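Local coordinates for envelope glycoprotein E (Human herpesvirus 1, PDB 2GIY) that pairs with gI to bind the Fc part of host IgG and to drive cell-to-cell spread of the virus, at residues A125-A128 against A129-N132. Numbering follows the deposited sequence.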
loop_
_atom_site.group_PDB
_atom_site.type_symbol
_atom_site.label_atom_id
_atom_site.label_comp_id
_atom_site.label_asym_id
_atom_site.label_seq_id
_atom_site.Cartn_x
_atom_site.Cartn_y
_atom_site.Cartn_z
ATOM N N ALA A 125 12.425 20.797 -9.050
ATOM C CA ALA A 125 13.219 21.000 -7.845
ATOM C C ALA A 125 12.728 20.140 -6.693
ATOM O O ALA A 125 11.545 19.793 -6.619
ATOM C CB ALA A 125 13.194 22.472 -7.438
ATOM N N TRP A 126 13.662 19.795 -5.811
ATOM C CA TRP A 126 13.381 19.004 -4.620
ATOM C C TRP A 126 12.698 19.938 -3.636
ATOM O O TRP A 126 13.256 20.982 -3.272
ATOM C CB TRP A 126 14.682 18.526 -3.964
ATOM C CG TRP A 126 15.134 17.129 -4.278
ATOM C CD1 TRP A 126 16.361 16.760 -4.743
ATOM C CD2 TRP A 126 14.403 15.911 -4.071
ATOM N NE1 TRP A 126 16.448 15.391 -4.833
ATOM C CE2 TRP A 126 15.262 14.845 -4.425
ATOM C CE3 TRP A 126 13.113 15.617 -3.614
ATOM C CZ2 TRP A 126 14.869 13.505 -4.341
ATOM C CZ3 TRP A 126 12.722 14.284 -3.529
ATOM C CH2 TRP A 126 13.600 13.245 -3.891
ATOM N N GLN A 127 11.498 19.580 -3.202
ATOM C CA GLN A 127 10.822 20.405 -2.218
ATOM C C GLN A 127 11.746 20.339 -1.002
ATOM O O GLN A 127 12.013 19.251 -0.487
ATOM C CB GLN A 127 9.446 19.820 -1.891
ATOM C CG GLN A 127 8.659 20.642 -0.881
ATOM C CD GLN A 127 7.209 20.215 -0.788
ATOM O OE1 GLN A 127 6.780 19.824 0.407
ATOM N NE2 GLN A 127 6.481 20.240 -1.780
ATOM N N ALA A 128 12.254 21.489 -0.567
ATOM C CA ALA A 128 13.173 21.551 0.573
ATOM C C ALA A 128 12.784 20.590 1.690
ATOM O O ALA A 128 11.638 20.580 2.139
ATOM C CB ALA A 128 13.243 22.985 1.116
ATOM N N ALA A 129 13.753 19.790 2.131
ATOM C CA ALA A 129 13.551 18.814 3.193
ATOM C C ALA A 129 12.305 17.962 2.949
ATOM O O ALA A 129 11.560 17.660 3.882
ATOM C CB ALA A 129 13.441 19.528 4.536
ATOM N N SER A 130 12.093 17.558 1.700
ATOM C CA SER A 130 10.922 16.763 1.353
ATOM C C SER A 130 11.205 15.754 0.245
ATOM O O SER A 130 12.158 15.908 -0.512
ATOM C CB SER A 130 9.787 17.692 0.910
ATOM O OG SER A 130 8.685 16.963 0.399
ATOM N N VAL A 131 10.368 14.723 0.156
ATOM C CA VAL A 131 10.527 13.712 -0.884
ATOM C C VAL A 131 9.643 14.061 -2.072
ATOM O O VAL A 131 9.670 13.383 -3.102
ATOM C CB VAL A 131 10.153 12.295 -0.379
ATOM C CG1 VAL A 131 11.154 11.839 0.664
ATOM C CG2 VAL A 131 8.751 12.294 0.198
ATOM N N ASN A 132 8.856 15.124 -1.932
ATOM C CA ASN A 132 7.978 15.541 -3.017
ATOM C C ASN A 132 8.704 16.356 -4.071
ATOM O O ASN A 132 9.708 17.010 -3.793
ATOM C CB ASN A 132 6.800 16.350 -2.476
ATOM C CG ASN A 132 5.767 15.481 -1.806
ATOM O OD1 ASN A 132 5.193 14.589 -2.434
ATOM N ND2 ASN A 132 5.521 15.731 -0.527
HETATM O O HOH W 1 6.384 17.471 1.798
#
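The backbone N of Q127 donates to the carbonyl O of N132 (3.2 Å), closing the β-hairpin end that links antiparallel strands 124-126 and 133-135 in this C-terminal, Ig V-like domain of the ectodomain. The bond is nearly straight at hydrogen, 163°, although the donor is tilted from the carbonyl plane. A128 and A129 occupy the corners of the tight turn beyond this bond, which brings the CA atoms of Q127 and S130 to 5.1 Å from each other.

Across the turn, the side chain of Q127 lies along that of S130. With CG anti to the backbone N (chi1 -179°) and the chain extended beyond it, Q127 sets its CG 3.6 Å from S130 CB and runs beside N132, pointing the same way; the two amide planes are turned 42° apart. One water joins all three polar ends: it donates to Q127 OE1 and to S130 OG (2.7 Å), and accepts from N132 ND2.

On another flank, the six-membered ring of W126 presents its edge to the backbone, CZ3 lying 3.2 Å from V131 O near the ring plane. The hydrogen bond to that carbonyl comes from W51 NE1, while R98 forms a cation-pi contact with W126 and a hydrogen bond to S130 O, tying the indole and the turn to strand 96-103.

Further out, OD1 of N132 is bonded to T31 OG1 and V33 N, which fixes the amide's rotation and leaves ND2 directed at the water. OE2 of E182 from the second subunit, a residue of the linker to the purification tag, is hydrogen-bonded to both S130 OG and V131 N, so that contact belongs to the construct and not to the native protein. S130 OG accepts from N132 N at 3.0 Å, which makes an ST turn.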